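Side-chain contacts in RavA (PDB 6WO6), which is an effector of Legionella pneumophila of unknown biochemical function that probably acts on the host cell during invasion: residues K89-L94 with V132-R137; K121-V126 with N156-S161; M105-E110 with R147-Q152. The protein carries 2 engineered substitutions. All coordinates share one frame; numbering follows the deposited sequence.

Contact 1: residues K89-L94 with V132-R137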
# COMPACT_ATOMS: atom_id res chain seq x y z
N LYS A 89 -8.13 -4.91 21.20
CA LYS A 89 -8.02 -3.46 21.16
C LYS A 89 -6.69 -3.04 20.56
O LYS A 89 -6.64 -2.15 19.69
CB LYS A 89 -8.18 -2.89 22.57
CG LYS A 89 -8.06 -1.37 22.66
CD LYS A 89 -9.18 -0.70 21.87
CE LYS A 89 -8.62 0.35 20.91
NZ LYS A 89 -9.62 0.71 19.87
N ARG A 90 -5.59 -3.66 20.99
CA ARG A 90 -4.28 -3.29 20.47
C ARG A 90 -4.12 -3.66 19.01
O ARG A 90 -3.42 -2.95 18.27
CB ARG A 90 -3.18 -3.93 21.31
CG ARG A 90 -3.12 -3.39 22.73
CD ARG A 90 -2.00 -4.05 23.53
NE ARG A 90 -2.04 -3.64 24.92
CZ ARG A 90 -1.18 -4.05 25.85
NH1 ARG A 90 -0.21 -4.89 25.52
NH2 ARG A 90 -1.29 -3.62 27.10
N ILE A 91 -4.75 -4.74 18.55
CA ILE A 91 -4.65 -5.08 17.14
C ILE A 91 -5.51 -4.13 16.30
O ILE A 91 -5.06 -3.63 15.26
CB ILE A 91 -5.03 -6.55 16.90
CG1 ILE A 91 -3.92 -7.46 17.42
CG2 ILE A 91 -5.28 -6.80 15.42
CD1 ILE A 91 -4.26 -8.94 17.34
N ILE A 92 -6.74 -3.85 16.74
CA ILE A 92 -7.64 -3.04 15.93
C ILE A 92 -7.22 -1.58 15.92
O ILE A 92 -7.45 -0.86 14.94
CB ILE A 92 -9.09 -3.23 16.44
CG1 ILE A 92 -9.72 -4.45 15.76
CG2 ILE A 92 -9.94 -1.98 16.23
CD1 ILE A 92 -9.64 -4.41 14.25
N SER A 93 -6.54 -1.11 16.98
CA SER A 93 -6.06 0.27 16.99
C SER A 93 -4.98 0.52 15.94
O SER A 93 -4.62 1.68 15.73
CB SER A 93 -5.53 0.63 18.38
OG SER A 93 -4.44 -0.20 18.74
N LEU A 94 -4.47 -0.52 15.28
CA LEU A 94 -3.62 -0.31 14.12
C LEU A 94 -4.39 0.33 12.98
O LEU A 94 -3.82 1.11 12.20
CB LEU A 94 -3.00 -1.63 13.67
CG LEU A 94 -2.05 -2.35 14.63
CD1 LEU A 94 -1.67 -3.72 14.08
CD2 LEU A 94 -0.81 -1.52 14.90
N VAL A 132 -4.59 -7.44 4.82
CA VAL A 132 -4.25 -6.50 3.75
C VAL A 132 -4.37 -5.06 4.23
O VAL A 132 -3.49 -4.23 3.96
CB VAL A 132 -5.13 -6.76 2.51
CG1 VAL A 132 -4.89 -5.72 1.45
CG2 VAL A 132 -4.87 -8.15 1.96
N ALA A 133 -5.44 -4.74 4.96
CA ALA A 133 -5.64 -3.37 5.41
C ALA A 133 -4.53 -2.94 6.36
O ALA A 133 -3.98 -1.83 6.22
CB ALA A 133 -7.01 -3.23 6.08
N ILE A 134 -4.19 -3.79 7.33
CA ILE A 134 -3.16 -3.43 8.30
C ILE A 134 -1.79 -3.35 7.64
O ILE A 134 -0.99 -2.46 7.95
CB ILE A 134 -3.16 -4.43 9.48
CG1 ILE A 134 -4.50 -4.40 10.22
CG2 ILE A 134 -2.04 -4.10 10.45
CD1 ILE A 134 -4.60 -5.40 11.35
N ALA A 135 -1.51 -4.26 6.71
CA ALA A 135 -0.23 -4.20 6.00
C ALA A 135 -0.13 -2.92 5.18
O ALA A 135 0.93 -2.28 5.14
CB ALA A 135 -0.07 -5.44 5.11
N LEU A 136 -1.22 -2.52 4.52
CA LEU A 136 -1.23 -1.27 3.78
C LEU A 136 -0.99 -0.08 4.70
O LEU A 136 -0.20 0.82 4.38
CB LEU A 136 -2.56 -1.11 3.04
CG LEU A 136 -2.74 0.18 2.25
CD1 LEU A 136 -2.08 0.08 0.88
CD2 LEU A 136 -4.21 0.54 2.12
N ARG A 137 -1.67 -0.06 5.85
CA ARG A 137 -1.50 1.05 6.79
C ARG A 137 -0.06 1.13 7.29
O ARG A 137 0.52 2.22 7.37
CB ARG A 137 -2.46 0.90 7.96
CG ARG A 137 -2.54 2.12 8.85
CD ARG A 137 -3.52 3.14 8.30
NE ARG A 137 -3.37 4.44 8.95
CZ ARG A 137 -3.81 4.73 10.17
NH1 ARG A 137 -4.42 3.80 10.90
NH2 ARG A 137 -3.63 5.94 10.68
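L94 and I134 bring the two backbones closest, their CA atoms 6.6 Å apart, where the C-terminal part of helix 77-92 and the residues after it run against helix 131-141. Within 89-94, S93 N is hydrogen-bonded to K89 O, whereas 132-137 is regular helix throughout. L94 and I134 cross at about a right angle, and L94 CD1 rests on I134 CG2 at 3.7 Å. The I134 torsion (chi1 -62°) turns CG2 anti to the backbone N, which gives L94 this methyl and leaves CG1 to carry CD1 toward I91. There the packing is thinner, with I91 CG2 4.4 Å from I134 CD1. RavA is built almost wholly of helices and loops, with no strand, and here L94 also touches helix 102-107, I91 and I134 helix 120-127, and I134 helix 162-181. R137 supplies the polar side: its chain bends at chi2 (84°) so that NH1 comes to 3.0 Å from L94 O, obliquely to the guanidinium. NH1 is hydrogen-bonded to D96 O and NH2 to N99 O, so the guanidinium grips backbone carbonyls of the loop that follows the helix.

Contact 2: residues K121-V126 with N156-S161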
# COMPACT_ATOMS: atom_id res chain seq x y z
N LYS A 121 -4.31 -17.74 18.99
CA LYS A 121 -5.47 -18.06 18.17
C LYS A 121 -6.41 -16.86 18.06
O LYS A 121 -6.91 -16.54 16.98
CB LYS A 121 -6.20 -19.27 18.74
CG LYS A 121 -5.32 -20.50 18.93
N LEU A 122 -6.65 -16.17 19.18
CA LEU A 122 -7.48 -14.98 19.16
C LEU A 122 -6.85 -13.88 18.31
O LEU A 122 -7.56 -13.17 17.58
CB LEU A 122 -7.72 -14.47 20.58
CG LEU A 122 -8.41 -13.11 20.66
CD1 LEU A 122 -9.85 -13.21 20.17
CD2 LEU A 122 -8.35 -12.54 22.06
N ALA A 123 -5.53 -13.72 18.39
CA ALA A 123 -4.85 -12.72 17.57
C ALA A 123 -5.04 -13.02 16.09
O ALA A 123 -5.38 -12.12 15.31
CB ALA A 123 -3.37 -12.68 17.93
N ILE A 124 -4.84 -14.27 15.69
CA ILE A 124 -5.00 -14.64 14.29
C ILE A 124 -6.44 -14.47 13.84
O ILE A 124 -6.71 -14.08 12.70
CB ILE A 124 -4.50 -16.09 14.06
CG1 ILE A 124 -3.04 -16.22 14.46
CG2 ILE A 124 -4.70 -16.49 12.61
CD1 ILE A 124 -2.11 -15.28 13.71
N ASP A 125 -7.40 -14.74 14.73
CA ASP A 125 -8.81 -14.59 14.37
C ASP A 125 -9.19 -13.12 14.21
O ASP A 125 -9.99 -12.77 13.34
CB ASP A 125 -9.70 -15.26 15.42
CG ASP A 125 -9.58 -16.77 15.40
OD1 ASP A 125 -9.28 -17.32 14.32
OD2 ASP A 125 -9.77 -17.41 16.46
N VAL A 126 -8.63 -12.24 15.05
CA VAL A 126 -8.86 -10.81 14.88
C VAL A 126 -8.20 -10.32 13.60
O VAL A 126 -8.75 -9.46 12.89
CB VAL A 126 -8.36 -10.03 16.11
CG1 VAL A 126 -8.46 -8.54 15.88
CG2 VAL A 126 -9.16 -10.42 17.34
N ASN A 156 8.32 -12.34 14.72
CA ASN A 156 8.56 -13.02 15.98
C ASN A 156 7.27 -13.37 16.70
O ASN A 156 7.20 -14.40 17.37
CB ASN A 156 9.45 -12.16 16.88
CG ASN A 156 10.86 -12.00 16.34
OD1 ASN A 156 11.34 -12.84 15.58
ND2 ASN A 156 11.52 -10.91 16.72
N ILE A 157 6.24 -12.53 16.56
CA ILE A 157 5.00 -12.74 17.29
C ILE A 157 4.00 -13.56 16.48
O ILE A 157 3.29 -14.40 17.04
CB ILE A 157 4.41 -11.37 17.69
CG1 ILE A 157 5.32 -10.70 18.73
CG2 ILE A 157 3.00 -11.53 18.23
CD1 ILE A 157 4.85 -9.34 19.18
N PHE A 158 3.94 -13.35 15.16
CA PHE A 158 3.03 -14.07 14.28
C PHE A 158 3.84 -14.87 13.26
O PHE A 158 3.80 -14.58 12.06
CB PHE A 158 2.07 -13.11 13.58
CG PHE A 158 1.32 -12.22 14.52
CD1 PHE A 158 0.40 -12.74 15.42
CD2 PHE A 158 1.52 -10.85 14.51
CE1 PHE A 158 -0.29 -11.92 16.29
CE2 PHE A 158 0.83 -10.02 15.38
CZ PHE A 158 -0.08 -10.56 16.27
N PRO A 159 4.57 -15.89 13.71
CA PRO A 159 5.49 -16.59 12.80
C PRO A 159 4.73 -17.46 11.81
O PRO A 159 3.82 -18.21 12.19
CB PRO A 159 6.35 -17.43 13.75
CG PRO A 159 5.44 -17.70 14.90
CD PRO A 159 4.54 -16.50 15.04
N GLN A 160 5.12 -17.37 10.54
CA GLN A 160 4.53 -18.14 9.45
C GLN A 160 3.03 -17.91 9.36
O GLN A 160 2.23 -18.84 9.27
CB GLN A 160 4.85 -19.63 9.60
CG GLN A 160 6.33 -19.95 9.68
CD GLN A 160 7.08 -19.59 8.41
OE1 GLN A 160 6.49 -19.50 7.34
NE2 GLN A 160 8.38 -19.39 8.53
N SER A 161 2.64 -16.64 9.38
CA SER A 161 1.24 -16.24 9.30
C SER A 161 0.98 -15.46 8.01
O SER A 161 1.90 -14.90 7.40
CB SER A 161 0.84 -15.40 10.51
OG SER A 161 1.68 -14.27 10.64
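F158 reaches helix 120-127 with the edge of its ring: A123 CB sits near the ring plane, 3.6 Å from F158 CE1. F158 is the first residue to leave helical geometry after helix 147-157, and its CG stands beside the backbone N, anti to the carbonyl carbon (chi1 -54°), which sends the ring across to A123 and I124. The I124 side chain and the ring slide past each other in opposite directions. Both torsions of I124 are near -60°, and this folded shape brings CD1 to 4.0 Å from F158 CD1, obliquely to the ring. I157 covers one face, its CG2 standing 3.7 Å above the ring centre; F116 of helix 115-118 also touches the F158 side chain. In the turn between helices 147-157 and 162-181, S161 takes the N-cap position. Its OG donates to F158 O at 2.6 Å, from 39° above the carbonyl plane, and makes a weak hydrogen bond with A164 N, while its CB lies 4.4 Å from I124 CD1. Across the segments only carbon meets carbon: shape and burial of apolar surface hold the ring against the helix, while the polar bonds of S161 serve the turn and the start of helix 162-181.

Contact 3: residues M105-E110 with R147-Q152; sequences MILEKE and RSRVSQ
I106 and L107, in the last turn of helix 102-107, pack against V150 and R149 near the start of helix 147-157, a helix-to-helix contact within the all-helical fold of RavA. The backbones come nearest at L107 and V150, whose CA atoms are 6.0 Å apart. I106 is the first residue of its segment to touch the partner, and its side chain sets out toward that helix; CG2 comes to 4.3 Å from V150 CG1, a loose apolar contact on the buried side. Its carbonyl faces the same helix, for I106 O accepts a hydrogen bond from N153 ND2 one turn beyond V150. L107 carries most of the contact. With CG beside the backbone N and anti to the carbonyl carbon (chi1 -68°), its two methyls are brought to the partner helix, and the side chain meets V150 at about a right angle. V150 CG2 is packed against the branched end of L107, 3.6 Å from L107 CD2 and 3.7 Å from L107 CG. V150 also touches F171 of helix 162-181. After L107 the chain leaves the helix at E108 and turns through K109, whose amine approaches the R149 guanidinium without touching it: K109 NZ and R149 NH2 are 5.5 Å apart, like charges that would probably disfavour closer approach. R149 instead offers its aliphatic stem, and the chain bends at chi2 and chi3 beyond it. L107 CD2 thus settles 3.5 Å from R149 CG and equally close to V150 N.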
# COMPACT_ATOMS: atom_id res chain seq x y z
N MET A 105 3.63 1.90 17.90
CA MET A 105 3.08 0.93 18.84
C MET A 105 3.69 -0.45 18.65
O MET A 105 3.94 -1.17 19.63
CB MET A 105 1.56 0.88 18.69
CG MET A 105 0.91 -0.41 19.16
SD MET A 105 -0.89 -0.30 19.13
CE MET A 105 -1.15 0.75 17.71
N ILE A 106 3.97 -0.83 17.40
CA ILE A 106 4.57 -2.14 17.17
C ILE A 106 6.04 -2.17 17.61
O ILE A 106 6.53 -3.19 18.09
CB ILE A 106 4.40 -2.55 15.69
CG1 ILE A 106 2.91 -2.67 15.37
CG2 ILE A 106 5.14 -3.84 15.38
CD1 ILE A 106 2.59 -3.60 14.23
N LEU A 107 6.74 -1.04 17.48
CA LEU A 107 8.16 -0.99 17.83
C LEU A 107 8.38 -0.77 19.32
O LEU A 107 9.34 -1.30 19.88
CB LEU A 107 8.86 0.11 17.04
CG LEU A 107 8.99 -0.09 15.53
CD1 LEU A 107 9.65 1.12 14.89
CD2 LEU A 107 9.77 -1.36 15.24
N GLU A 108 7.52 0.02 19.96
CA GLU A 108 7.59 0.29 21.40
C GLU A 108 7.34 -0.94 22.25
O GLU A 108 7.22 -0.79 23.48
CB GLU A 108 6.60 1.40 21.77
CG GLU A 108 6.98 2.78 21.27
CD GLU A 108 5.82 3.75 21.28
OE1 GLU A 108 4.69 3.31 21.60
OE2 GLU A 108 6.02 4.94 20.96
N LYS A 109 7.26 -2.11 21.63
CA LYS A 109 7.03 -3.38 22.32
C LYS A 109 5.74 -3.35 23.13
O LYS A 109 5.63 -4.00 24.17
CB LYS A 109 8.23 -3.75 23.20
CG LYS A 109 9.58 -3.45 22.55
CD LYS A 109 10.53 -4.63 22.64
CE LYS A 109 10.28 -5.64 21.53
NZ LYS A 109 11.23 -6.79 21.60
N GLU A 110 4.75 -2.60 22.64
CA GLU A 110 3.39 -2.67 23.16
C GLU A 110 2.74 -4.01 22.86
O GLU A 110 1.62 -4.26 23.33
CB GLU A 110 2.55 -1.53 22.58
CG GLU A 110 1.93 -0.61 23.61
CD GLU A 110 1.92 0.84 23.15
OE1 GLU A 110 2.95 1.53 23.34
OE2 GLU A 110 0.90 1.28 22.58
N ARG A 147 11.64 0.19 8.76
CA ARG A 147 10.83 -0.72 7.95
C ARG A 147 11.16 -2.18 8.25
O ARG A 147 10.26 -3.00 8.45
CB ARG A 147 11.03 -0.40 6.47
CG ARG A 147 10.01 -1.02 5.55
CD ARG A 147 10.09 -0.40 4.16
NE ARG A 147 9.72 1.01 4.17
CZ ARG A 147 9.98 1.86 3.18
NH1 ARG A 147 10.62 1.44 2.10
NH2 ARG A 147 9.60 3.13 3.28
N SER A 148 12.45 -2.52 8.28
CA SER A 148 12.84 -3.90 8.53
C SER A 148 12.74 -4.29 10.00
O SER A 148 12.70 -5.49 10.30
CB SER A 148 14.26 -4.15 8.02
OG SER A 148 15.18 -3.28 8.65
N ARG A 149 12.71 -3.32 10.91
CA ARG A 149 12.56 -3.67 12.32
C ARG A 149 11.12 -4.02 12.64
O ARG A 149 10.85 -5.08 13.24
CB ARG A 149 13.06 -2.52 13.20
CG ARG A 149 12.93 -2.79 14.70
CD ARG A 149 14.18 -2.41 15.47
NE ARG A 149 15.09 -3.54 15.62
CZ ARG A 149 14.97 -4.48 16.55
NH1 ARG A 149 15.84 -5.47 16.62
NH2 ARG A 149 13.96 -4.43 17.42
N VAL A 150 10.18 -3.15 12.26
CA VAL A 150 8.75 -3.45 12.34
C VAL A 150 8.50 -4.87 11.86
O VAL A 150 8.03 -5.73 12.62
CB VAL A 150 7.92 -2.44 11.52
CG1 VAL A 150 6.47 -2.87 11.43
CG2 VAL A 150 8.02 -1.05 12.12
N SER A 151 8.85 -5.13 10.60
CA SER A 151 8.67 -6.46 10.01
C SER A 151 9.21 -7.55 10.93
O SER A 151 8.50 -8.53 11.21
CB SER A 151 9.36 -6.51 8.64
OG SER A 151 8.94 -7.65 7.90
N GLN A 152 10.43 -7.38 11.43
CA GLN A 152 11.02 -8.42 12.27
C GLN A 152 10.13 -8.73 13.47
O GLN A 152 9.86 -9.90 13.77
CB GLN A 152 12.42 -8.02 12.74
CG GLN A 152 13.11 -9.11 13.55
CD GLN A 152 14.35 -8.61 14.28
OE1 GLN A 152 14.42 -8.68 15.51
NE2 GLN A 152 15.33 -8.12 13.52

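How the contacts relate
Contact 1 is the most buried of the three, and the one where a charged side chain ties down backbone carbonyls beside the apolar packing. Contacts 2 and 3 are partly buried and lie at the two ends of helix 147-157, the first at its C-terminal exit with an aromatic ring, the second near its start with aliphatic groups and an arginine stem at the solvent side. The segments of all three alternate along the chain, so each pairing crosses the others. Contact 1 links to both: I91 packs on V126 and A123 of contact 2, and L94 on M105 of contact 3. Contacts 2 and 3 meet only through their shared helix.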